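Local coordinates for sugar ABC transporter substrate-binding protein, BlMnBP1 (Bifidobacterium animalis subsp. lactis ATCC 27673, PDB 6I5R) that captures beta-manno-oligosaccharides such as mannobiose as the binding protein of an ABC transporter and probably delivers them to the membrane components for uptake, at residues 40-45 and 57-62; 44-49 and 352-357; 48-53 and 77-82. All blocks are in the same frame, centred on the assembly; numbering follows the deposited sequence.

Contact 1 of 3, residues 40-45 and 57-62. With BMA (beta-D-mannopyranose), chain B.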
loop_
_atom_site.group_PDB
_atom_site.type_symbol
_atom_site.label_atom_id
_atom_site.label_comp_id
_atom_site.label_asym_id
_atom_site.label_seq_id
_atom_site.Cartn_x
_atom_site.Cartn_y
_atom_site.Cartn_z
ATOM N N ILE A 40 11.669 -4.721 -23.096
ATOM C CA ILE A 40 11.853 -4.307 -21.714
ATOM C C ILE A 40 11.249 -5.362 -20.809
ATOM O O ILE A 40 10.269 -6.026 -21.161
ATOM C CB ILE A 40 11.233 -2.919 -21.472
ATOM C CG1 ILE A 40 9.747 -2.928 -21.801
ATOM C CG2 ILE A 40 11.981 -1.889 -22.372
ATOM C CD1 ILE A 40 9.015 -1.604 -21.460
ATOM N N THR A 41 11.867 -5.513 -19.637
ATOM C CA THR A 41 11.466 -6.467 -18.619
ATOM C C THR A 41 10.813 -5.662 -17.507
ATOM O O THR A 41 11.425 -4.730 -16.968
ATOM C CB THR A 41 12.651 -7.286 -18.115
ATOM O OG1 THR A 41 13.085 -8.150 -19.174
ATOM C CG2 THR A 41 12.242 -8.166 -16.934
ATOM N N PHE A 42 9.577 -6.031 -17.175
ATOM C CA PHE A 42 8.719 -5.324 -16.225
ATOM C C PHE A 42 8.494 -6.261 -15.046
ATOM O O PHE A 42 7.834 -7.285 -15.198
ATOM C CB PHE A 42 7.418 -4.941 -16.930
ATOM C CG PHE A 42 6.303 -4.473 -16.014
ATOM C CD1 PHE A 42 6.571 -3.857 -14.810
ATOM C CD2 PHE A 42 4.969 -4.639 -16.395
ATOM C CE1 PHE A 42 5.544 -3.425 -14.015
ATOM C CE2 PHE A 42 3.931 -4.201 -15.584
ATOM C CZ PHE A 42 4.230 -3.602 -14.393
ATOM N N MET A 43 9.116 -5.959 -13.903
ATOM C CA MET A 43 8.965 -6.772 -12.699
ATOM C C MET A 43 7.821 -6.202 -11.860
ATOM O O MET A 43 7.795 -5.002 -11.579
ATOM C CB MET A 43 10.248 -6.766 -11.868
ATOM C CG MET A 43 11.485 -7.382 -12.508
ATOM S SD MET A 43 12.873 -7.175 -11.343
ATOM C CE MET A 43 12.224 -7.930 -9.880
ATOM N N ASN A 44 6.881 -7.046 -11.450
ATOM C CA ASN A 44 5.854 -6.553 -10.527
ATOM C C ASN A 44 5.382 -7.675 -9.607
ATOM O O ASN A 44 5.810 -8.827 -9.708
ATOM C CB ASN A 44 4.680 -5.893 -11.271
ATOM C CG ASN A 44 3.843 -6.873 -12.031
ATOM O OD1 ASN A 44 3.014 -7.568 -11.465
ATOM N ND2 ASN A 44 4.054 -6.935 -13.326
ATOM N N ASN A 45 4.484 -7.313 -8.687
ATOM C CA ASN A 45 4.068 -8.209 -7.614
ATOM C C ASN A 45 2.792 -8.980 -7.927
ATOM O O ASN A 45 2.374 -9.815 -7.120
ATOM C CB ASN A 45 3.827 -7.414 -6.339
ATOM C CG ASN A 45 2.758 -6.360 -6.524
ATOM O OD1 ASN A 45 2.797 -5.579 -7.457
ATOM N ND2 ASN A 45 1.776 -6.364 -5.643
ATOM N N LYS A 57 -8.762 -8.285 -16.146
ATOM C CA LYS A 57 -7.853 -7.989 -17.256
ATOM C C LYS A 57 -6.419 -8.282 -16.822
ATOM O O LYS A 57 -5.880 -7.603 -15.945
ATOM C CB LYS A 57 -8.021 -6.534 -17.682
ATOM C CG LYS A 57 -7.383 -6.141 -19.006
ATOM C CD LYS A 57 -7.691 -4.676 -19.291
ATOM C CE LYS A 57 -6.987 -4.199 -20.550
ATOM N NZ LYS A 57 -7.309 -5.069 -21.702
ATOM N N ASN A 58 -5.782 -9.274 -17.437
ATOM C CA ASN A 58 -4.454 -9.683 -16.987
ATOM C C ASN A 58 -3.354 -8.929 -17.736
ATOM O O ASN A 58 -3.599 -8.099 -18.619
ATOM C CB ASN A 58 -4.260 -11.196 -17.114
ATOM C CG ASN A 58 -4.196 -11.698 -18.574
ATOM O OD1 ASN A 58 -4.074 -10.915 -19.529
ATOM N ND2 ASN A 58 -4.283 -13.030 -18.738
ATOM N N TRP A 59 -2.113 -9.235 -17.376
ATOM C CA TRP A 59 -0.993 -8.512 -17.957
ATOM C C TRP A 59 -0.975 -8.662 -19.467
ATOM O O TRP A 59 -0.734 -7.686 -20.187
ATOM C CB TRP A 59 0.327 -8.992 -17.369
ATOM C CG TRP A 59 0.567 -8.376 -16.021
ATOM C CD1 TRP A 59 0.861 -9.033 -14.861
ATOM C CD2 TRP A 59 0.508 -6.983 -15.693
ATOM N NE1 TRP A 59 1.014 -8.133 -13.834
ATOM C CE2 TRP A 59 0.791 -6.868 -14.310
ATOM C CE3 TRP A 59 0.253 -5.821 -16.430
ATOM C CZ2 TRP A 59 0.813 -5.638 -13.644
ATOM C CZ3 TRP A 59 0.272 -4.594 -15.765
ATOM C CH2 TRP A 59 0.546 -4.518 -14.382
ATOM N N LYS A 60 -1.217 -9.879 -19.962
ATOM C CA LYS A 60 -1.160 -10.110 -21.401
ATOM C C LYS A 60 -2.132 -9.208 -22.134
ATOM O O LYS A 60 -1.825 -8.709 -23.231
ATOM C CB LYS A 60 -1.488 -11.559 -21.737
ATOM C CG LYS A 60 -0.406 -12.576 -21.512
ATOM C CD LYS A 60 -0.921 -13.921 -21.971
ATOM C CE LYS A 60 0.183 -14.931 -22.131
ATOM N NZ LYS A 60 1.009 -15.040 -20.916
ATOM N N SER A 61 -3.316 -9.003 -21.551
ATOM C CA SER A 61 -4.341 -8.157 -22.159
ATOM C C SER A 61 -3.907 -6.696 -22.202
ATOM O O SER A 61 -4.147 -5.999 -23.205
ATOM C CB SER A 61 -5.655 -8.306 -21.396
ATOM O OG SER A 61 -6.688 -7.548 -22.001
ATOM N N TYR A 62 -3.291 -6.203 -21.115
ATOM C CA TYR A 62 -2.763 -4.847 -21.123
ATOM C C TYR A 62 -1.652 -4.707 -22.158
ATOM O O TYR A 62 -1.604 -3.725 -22.912
ATOM C CB TYR A 62 -2.206 -4.467 -19.751
ATOM C CG TYR A 62 -3.242 -4.139 -18.735
ATOM C CD1 TYR A 62 -3.932 -2.946 -18.805
ATOM C CD2 TYR A 62 -3.524 -5.010 -17.688
ATOM C CE1 TYR A 62 -4.903 -2.642 -17.872
ATOM C CE2 TYR A 62 -4.458 -4.700 -16.736
ATOM C CZ TYR A 62 -5.158 -3.519 -16.841
ATOM O OH TYR A 62 -6.121 -3.201 -15.915
HETATM C C1 BMA B . -0.075 -7.839 -2.848
HETATM C C2 BMA B . 1.194 -7.408 -2.053
HETATM C C3 BMA B . 0.911 -6.090 -1.401
HETATM C C4 BMA B . 0.300 -5.096 -2.383
HETATM C C5 BMA B . -0.945 -5.682 -3.051
HETATM C C6 BMA B . -1.523 -4.739 -4.089
HETATM O O2 BMA B . 2.285 -7.139 -2.931
HETATM O O3 BMA B . 2.078 -5.502 -0.817
HETATM O O4 BMA B . -0.073 -3.954 -1.658
HETATM O O5 BMA B . -0.551 -6.889 -3.724
HETATM O O6 BMA B . -0.594 -4.546 -5.168
#
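Phe42 and Trp59 make an edge-to-face (T-shaped) pair that packs strand 38-44 against the first turn of helix 59-69, within one beta-alpha-beta unit. The rim of the phenyl ring leads with CE2, which stands over one face of the indole, 3.6 Å from Trp59 CH2, and the two planes lie 79° apart. With CG turned away from the backbone N (chi1 167°), Phe42 projects its ring from the sheet toward the helix; Phe340 adds a second edge-to-face partner.

The polar part belongs to Asn44. Its amide leans over the same indole face, ND2 lying 3.0 Å above the Trp59 ring plane, while Trp59 NE1 donates a weak, bent bond to Asn44 OD1 (3.2 Å, 131°). That oxygen also receives Arg46 N.

Capping fixes the helix start, where Asn58 OD1 accepts Ser61 N at 2.9 Å. In the loop that follows the strand, Asn45 ND2 donates to both O2 (2.9 Å) and O6 (3.0 Å) of the chain B mannose.

Sharing one indole face between a phenyl ring and an amide implies that aromatic and polar contacts together join helix to strand, while the buried indole N-H makes only a weak bond to an oxygen already engaged in shaping the sugar-binding loop.

Contact 2 of 3, residues 44-49 and 352-357; sequences NNRTDM and KNEGGI. With BMA (beta-D-mannopyranose), chain C; BMA (beta-D-mannopyranose), chain B.
Met49 and Glu354 mark the nearest approach of the backbones, yet their CA atoms are 10.6 Å apart, so that side chains must bridge between the loop after strand 38-44 and the residues leaving helix 350-353. Arg46, at the centre of an inverse gamma turn, does most of the bridging. Its chain is bent at both chi2 (-61°) and chi3, which turns the guanidinium toward two carboxylates at once.

Toward Glu354 the grip is end-on: NH1 (2.9 Å) and NH2 (3.0 Å) of Arg46 both donate to Glu354 OE1. The oxygen lies in the guanidinium plane but is approached from above its own carboxylate, the two planes standing 64° apart. Toward Asp48 the grip is side-on, Arg46 NE meeting OD1 and Arg46 NH2 meeting OD2 at 2.8 Å with a nearly straight bond (169°). Held along two edges, the flat group can hardly rotate, and its charge probably eases the proximity of the two acids. Met49 lays SD 3.6 Å above the guanidinium plane of Arg46, over its centre, and Tyr54 OH bonds to Glu354 OE2.

Asn44 OD1 closes an Asx turn onto Arg46 N (2.8 Å). The salt-bridge network thus contains two residues of the glycan pocket, Arg46 and Asp48, with Glu354 as the second-shell partner that holds Arg46, set in the sugar-binding cleft of a periplasmic-binding-protein fold.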
loop_
_atom_site.group_PDB
_atom_site.type_symbol
_atom_site.label_atom_id
_atom_site.label_comp_id
_atom_site.label_asym_id
_atom_site.label_seq_id
_atom_site.Cartn_x
_atom_site.Cartn_y
_atom_site.Cartn_z
ATOM N N ASN A 44 6.881 -7.046 -11.450
ATOM C CA ASN A 44 5.854 -6.553 -10.527
ATOM C C ASN A 44 5.382 -7.675 -9.607
ATOM O O ASN A 44 5.810 -8.827 -9.708
ATOM C CB ASN A 44 4.680 -5.893 -11.271
ATOM C CG ASN A 44 3.843 -6.873 -12.031
ATOM O OD1 ASN A 44 3.014 -7.568 -11.465
ATOM N ND2 ASN A 44 4.054 -6.935 -13.326
ATOM N N ASN A 45 4.484 -7.313 -8.687
ATOM C CA ASN A 45 4.068 -8.209 -7.614
ATOM C C ASN A 45 2.792 -8.980 -7.927
ATOM O O ASN A 45 2.374 -9.815 -7.120
ATOM C CB ASN A 45 3.827 -7.414 -6.339
ATOM C CG ASN A 45 2.758 -6.360 -6.524
ATOM O OD1 ASN A 45 2.797 -5.579 -7.457
ATOM N ND2 ASN A 45 1.776 -6.364 -5.643
ATOM N N ARG A 46 2.143 -8.687 -9.045
ATOM C CA ARG A 46 0.815 -9.224 -9.328
ATOM C C ARG A 46 0.950 -10.568 -10.043
ATOM O O ARG A 46 0.676 -10.721 -11.231
ATOM C CB ARG A 46 0.004 -8.211 -10.131
ATOM C CG ARG A 46 -0.262 -6.921 -9.351
ATOM C CD ARG A 46 -1.084 -7.175 -8.059
ATOM N NE ARG A 46 -2.312 -7.887 -8.352
ATOM C CZ ARG A 46 -3.455 -7.288 -8.667
ATOM N NH1 ARG A 46 -3.532 -5.961 -8.724
ATOM N NH2 ARG A 46 -4.513 -8.020 -8.939
ATOM N N THR A 47 1.392 -11.559 -9.268
ATOM C CA THR A 47 1.476 -12.918 -9.792
ATOM C C THR A 47 0.130 -13.382 -10.323
ATOM O O THR A 47 0.052 -14.117 -11.316
ATOM C CB THR A 47 1.952 -13.862 -8.689
ATOM O OG1 THR A 47 1.080 -13.740 -7.553
ATOM C CG2 THR A 47 3.339 -13.533 -8.253
ATOM N N ASP A 48 -0.949 -12.976 -9.657
ATOM C CA ASP A 48 -2.281 -13.354 -10.111
ATOM C C ASP A 48 -2.562 -12.875 -11.536
ATOM O O ASP A 48 -3.117 -13.626 -12.348
ATOM C CB ASP A 48 -3.322 -12.818 -9.123
ATOM C CG ASP A 48 -3.293 -11.296 -8.962
ATOM O OD1 ASP A 48 -2.252 -10.663 -9.228
ATOM O OD2 ASP A 48 -4.337 -10.745 -8.504
ATOM N N MET A 49 -2.185 -11.642 -11.868
ATOM C CA MET A 49 -2.390 -11.122 -13.221
ATOM C C MET A 49 -1.454 -11.731 -14.259
ATOM O O MET A 49 -1.614 -11.463 -15.464
ATOM C CB MET A 49 -2.211 -9.607 -13.217
ATOM C CG MET A 49 -3.214 -8.886 -12.382
ATOM S SD MET A 49 -2.978 -7.112 -12.325
ATOM C CE MET A 49 -3.083 -6.701 -14.060
ATOM N N LYS A 352 -8.740 1.966 -13.038
ATOM C CA LYS A 352 -10.180 1.715 -13.110
ATOM C C LYS A 352 -10.501 0.237 -12.887
ATOM O O LYS A 352 -11.557 -0.094 -12.338
ATOM C CB LYS A 352 -10.717 2.227 -14.459
ATOM C CG LYS A 352 -12.177 1.994 -14.728
ATOM C CD LYS A 352 -12.656 2.756 -15.997
ATOM C CE LYS A 352 -12.079 2.183 -17.285
ATOM N NZ LYS A 352 -12.795 0.901 -17.655
ATOM N N ASN A 353 -9.575 -0.653 -13.233
ATOM C CA ASN A 353 -9.875 -2.087 -13.231
ATOM C C ASN A 353 -9.559 -2.769 -11.920
ATOM O O ASN A 353 -10.263 -3.704 -11.510
ATOM C CB ASN A 353 -9.130 -2.725 -14.395
ATOM C CG ASN A 353 -9.704 -2.308 -15.689
ATOM O OD1 ASN A 353 -10.884 -1.962 -15.733
ATOM N ND2 ASN A 353 -8.903 -2.298 -16.751
ATOM N N GLU A 354 -8.542 -2.294 -11.231
ATOM C CA GLU A 354 -8.120 -2.824 -9.957
ATOM C C GLU A 354 -8.708 -2.038 -8.808
ATOM O O GLU A 354 -8.174 -2.084 -7.697
ATOM C CB GLU A 354 -6.595 -2.829 -9.920
ATOM C CG GLU A 354 -6.019 -3.701 -11.006
ATOM C CD GLU A 354 -6.382 -5.157 -10.814
ATOM O OE1 GLU A 354 -6.283 -5.652 -9.674
ATOM O OE2 GLU A 354 -6.768 -5.810 -11.816
ATOM N N GLY A 355 -9.779 -1.296 -9.068
ATOM C CA GLY A 355 -10.503 -0.632 -8.004
ATOM C C GLY A 355 -9.760 0.485 -7.315
ATOM O O GLY A 355 -9.952 0.692 -6.123
ATOM N N GLY A 356 -8.910 1.217 -8.036
ATOM C CA GLY A 356 -8.147 2.288 -7.450
ATOM C C GLY A 356 -8.364 3.632 -8.131
ATOM O O GLY A 356 -9.035 3.751 -9.157
ATOM N N ILE A 357 -7.701 4.623 -7.564
ATOM C CA ILE A 357 -7.866 6.019 -8.005
ATOM C C ILE A 357 -6.862 6.282 -9.102
ATOM O O ILE A 357 -5.654 6.057 -8.911
ATOM C CB ILE A 357 -7.672 6.976 -6.822
ATOM C CG1 ILE A 357 -8.815 6.792 -5.829
ATOM C CG2 ILE A 357 -7.541 8.412 -7.311
ATOM C CD1 ILE A 357 -8.375 7.127 -4.428
HETATM C C1 BMA C . -1.382 -12.050 -5.611
HETATM C C2 BMA C . -2.247 -10.765 -5.572
HETATM C C3 BMA C . -1.399 -9.606 -5.062
HETATM C C4 BMA C . -0.601 -10.004 -3.848
HETATM C C5 BMA C . 0.157 -11.317 -4.088
HETATM C C6 BMA C . 0.991 -11.717 -2.895
HETATM O O1 BMA C . -2.300 -13.046 -5.931
HETATM O O2 BMA C . -3.303 -10.981 -4.582
HETATM O O3 BMA C . -2.172 -8.491 -4.775
HETATM O O4 BMA C . 0.352 -8.988 -3.530
HETATM O O5 BMA C . -0.785 -12.330 -4.402
HETATM O O6 BMA C . 1.929 -12.683 -3.384
HETATM C C1 BMA B . -0.075 -7.839 -2.848
HETATM C C2 BMA B . 1.194 -7.408 -2.053
HETATM C C3 BMA B . 0.911 -6.090 -1.401
HETATM C C4 BMA B . 0.300 -5.096 -2.383
HETATM C C5 BMA B . -0.945 -5.682 -3.051
HETATM C C6 BMA B . -1.523 -4.739 -4.089
HETATM O O2 BMA B . 2.285 -7.139 -2.931
HETATM O O3 BMA B . 2.078 -5.502 -0.817
HETATM O O4 BMA B . -0.073 -3.954 -1.658
HETATM O O5 BMA B . -0.551 -6.889 -3.724
HETATM O O6 BMA B . -0.594 -4.546 -5.168
#

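Contact 3 of 3, residues 48-53 and 77-82; sequences DMNLDT and VQTDSN. With BMA (beta-D-mannopyranose), chain C.
Asn50 reaches from the loop that follows the short 3-10 turn at 48-49 across to the end of strand 73-79, where Thr79 is its closest partner; their CA atoms are 7.0 Å apart. Already at the root of the side chain there is contact, since Asn50 CB lies 3.4 Å from Thr79 OG1 and touches the CG2 methyl of the same residue more loosely. One atom further out, Asn50 CG lies 3.7 Å from Thr79 OG1. The side chain then divides. Its carbonyl branch runs alongside Val77, Asn50 OD1 meeting the methyl Val77 CG1 at 3.9 Å, a van der Waals contact between a carbonyl oxygen and a methyl. Its amide branch turns to Thr79, where Asn50 ND2 donates to OG1 over 3.1 Å. That bond is bent (136°), and the acceptor sits well out of the amide plane, by 29°.

On the strand side, a chi1 of 57° sets Thr79 OG1 between its own backbone N and carbonyl carbon, facing the loop, while CG2 packs toward Asn44. Further along, the chain reaches the sugar: Ser81 O accepts a weak bond of 3.3 Å from O6 of the chain C mannose, and at the O1 end of the same mannose lies Asp48 CB.

One bent amide-to-hydroxyl bond backed by methyl contacts implies a modest, partly solvent-accessible link, which joins the loop to the strand end near the point where both segments, through Asp48 and Ser81, border the same mannose.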
loop_
_atom_site.group_PDB
_atom_site.type_symbol
_atom_site.label_atom_id
_atom_site.label_comp_id
_atom_site.label_asym_id
_atom_site.label_seq_id
_atom_site.Cartn_x
_atom_site.Cartn_y
_atom_site.Cartn_z
ATOM N N ASP A 48 -0.949 -12.976 -9.657
ATOM C CA ASP A 48 -2.281 -13.354 -10.111
ATOM C C ASP A 48 -2.562 -12.875 -11.536
ATOM O O ASP A 48 -3.117 -13.626 -12.348
ATOM C CB ASP A 48 -3.322 -12.818 -9.123
ATOM C CG ASP A 48 -3.293 -11.296 -8.962
ATOM O OD1 ASP A 48 -2.252 -10.663 -9.228
ATOM O OD2 ASP A 48 -4.337 -10.745 -8.504
ATOM N N MET A 49 -2.185 -11.642 -11.868
ATOM C CA MET A 49 -2.390 -11.122 -13.221
ATOM C C MET A 49 -1.454 -11.731 -14.259
ATOM O O MET A 49 -1.614 -11.463 -15.464
ATOM C CB MET A 49 -2.211 -9.607 -13.217
ATOM C CG MET A 49 -3.214 -8.886 -12.382
ATOM S SD MET A 49 -2.978 -7.112 -12.325
ATOM C CE MET A 49 -3.083 -6.701 -14.060
ATOM N N ASN A 50 -0.459 -12.488 -13.845
ATOM C CA ASN A 50 0.426 -13.148 -14.793
ATOM C C ASN A 50 -0.091 -14.515 -15.190
ATOM O O ASN A 50 0.660 -15.296 -15.772
ATOM C CB ASN A 50 1.848 -13.279 -14.221
ATOM C CG ASN A 50 2.925 -13.151 -15.288
ATOM O OD1 ASN A 50 2.663 -12.679 -16.385
ATOM N ND2 ASN A 50 4.133 -13.577 -14.974
ATOM N N LEU A 51 -1.347 -14.824 -14.892
ATOM C CA LEU A 51 -1.955 -16.093 -15.249
ATOM C C LEU A 51 -3.064 -15.871 -16.260
ATOM O O LEU A 51 -3.767 -14.859 -16.227
ATOM C CB LEU A 51 -2.552 -16.810 -14.025
ATOM C CG LEU A 51 -1.561 -17.081 -12.894
ATOM C CD1 LEU A 51 -2.137 -17.729 -11.638
ATOM C CD2 LEU A 51 -0.431 -17.965 -13.467
ATOM N N ASP A 52 -3.264 -16.856 -17.135
ATOM C CA ASP A 52 -4.356 -16.741 -18.091
ATOM C C ASP A 52 -5.718 -16.789 -17.421
ATOM O O ASP A 52 -6.694 -16.322 -18.009
ATOM C CB ASP A 52 -4.314 -17.868 -19.128
ATOM C CG ASP A 52 -3.092 -17.824 -20.005
ATOM O OD1 ASP A 52 -2.381 -16.799 -20.018
ATOM O OD2 ASP A 52 -2.849 -18.841 -20.687
ATOM N N THR A 53 -5.826 -17.361 -16.227
ATOM C CA THR A 53 -7.127 -17.490 -15.573
ATOM C C THR A 53 -7.440 -16.345 -14.620
ATOM O O THR A 53 -8.387 -16.446 -13.828
ATOM C CB THR A 53 -7.206 -18.802 -14.800
ATOM O OG1 THR A 53 -6.106 -18.870 -13.883
ATOM C CG2 THR A 53 -7.194 -20.007 -15.759
ATOM N N VAL A 77 6.890 -9.657 -18.820
ATOM C CA VAL A 77 6.462 -9.492 -17.429
ATOM C C VAL A 77 7.107 -10.575 -16.585
ATOM O O VAL A 77 7.052 -11.763 -16.937
ATOM C CB VAL A 77 4.933 -9.548 -17.294
ATOM C CG1 VAL A 77 4.526 -9.261 -15.859
ATOM C CG2 VAL A 77 4.294 -8.571 -18.214
ATOM N N GLN A 78 7.663 -10.177 -15.448
ATOM C CA GLN A 78 8.153 -11.102 -14.432
ATOM C C GLN A 78 7.480 -10.809 -13.096
ATOM O O GLN A 78 7.517 -9.673 -12.615
ATOM C CB GLN A 78 9.664 -10.979 -14.268
ATOM C CG GLN A 78 10.470 -11.252 -15.515
ATOM C CD GLN A 78 11.959 -11.251 -15.224
ATOM O OE1 GLN A 78 12.392 -10.808 -14.158
ATOM N NE2 GLN A 78 12.746 -11.772 -16.145
ATOM N N THR A 79 6.887 -11.831 -12.494
ATOM C CA THR A 79 6.209 -11.673 -11.217
ATOM C C THR A 79 6.766 -12.670 -10.221
ATOM O O THR A 79 7.096 -13.803 -10.586
ATOM C CB THR A 79 4.706 -11.862 -11.378
ATOM O OG1 THR A 79 4.442 -13.146 -11.958
ATOM C CG2 THR A 79 4.148 -10.783 -12.255
ATOM N N ASP A 80 6.878 -12.235 -8.970
ATOM C CA ASP A 80 7.402 -13.022 -7.862
ATOM C C ASP A 80 6.431 -12.999 -6.691
ATOM O O ASP A 80 5.903 -11.942 -6.340
ATOM C CB ASP A 80 8.739 -12.443 -7.412
ATOM C CG ASP A 80 9.909 -13.012 -8.178
ATOM O OD1 ASP A 80 9.964 -14.255 -8.271
ATOM O OD2 ASP A 80 10.780 -12.234 -8.670
ATOM N N SER A 81 6.226 -14.150 -6.038
ATOM C CA SER A 81 5.315 -14.145 -4.897
ATOM C C SER A 81 5.923 -13.375 -3.738
ATOM O O SER A 81 5.217 -12.641 -3.036
ATOM C CB SER A 81 4.974 -15.557 -4.451
ATOM O OG SER A 81 6.164 -16.213 -4.063
ATOM N N ASN A 82 7.224 -13.536 -3.521
ATOM C CA ASN A 82 7.920 -12.809 -2.463
ATOM C C ASN A 82 8.465 -11.492 -3.027
ATOM O O ASN A 82 9.658 -11.240 -3.061
ATOM C CB ASN A 82 9.033 -13.671 -1.882
ATOM C CG ASN A 82 9.622 -13.088 -0.616
ATOM O OD1 ASN A 82 9.108 -12.108 -0.072
ATOM N ND2 ASN A 82 10.724 -13.681 -0.138
HETATM C C1 BMA C . -1.382 -12.050 -5.611
HETATM C C2 BMA C . -2.247 -10.765 -5.572
HETATM C C3 BMA C . -1.399 -9.606 -5.062
HETATM C C4 BMA C . -0.601 -10.004 -3.848
HETATM C C5 BMA C . 0.157 -11.317 -4.088
HETATM C C6 BMA C . 0.991 -11.717 -2.895
HETATM O O1 BMA C . -2.300 -13.046 -5.931
HETATM O O2 BMA C . -3.303 -10.981 -4.582
HETATM O O3 BMA C . -2.172 -8.491 -4.775
HETATM O O4 BMA C . 0.352 -8.988 -3.530
HETATM O O5 BMA C . -0.785 -12.330 -4.402
HETATM O O6 BMA C . 1.929 -12.683 -3.384
#

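The three contacts share one loop, which leaves strand 38-44, crosses the sugar site and enters helix 59-69. Contacts 1 and 3 have centres about 8 Å apart and meet through the parallel strands, with a probable backbone hydrogen bond from Asn44 N to Gln78 O at 2.9 Å. Contacts 1 and 2, with centres about 10 Å apart, are joined by another, from Trp59 N to Met49 O at 3.0 Å. A further probable tie links Tyr62 OH and Asn353 ND2. Residues 44-49 belong to or border all three, so strand, helix and the distant segment 352-357 are placed to hold the pocket loop: contacts 1 and 2 reach the chain B mannose, contacts 2 and 3 its chain C neighbour.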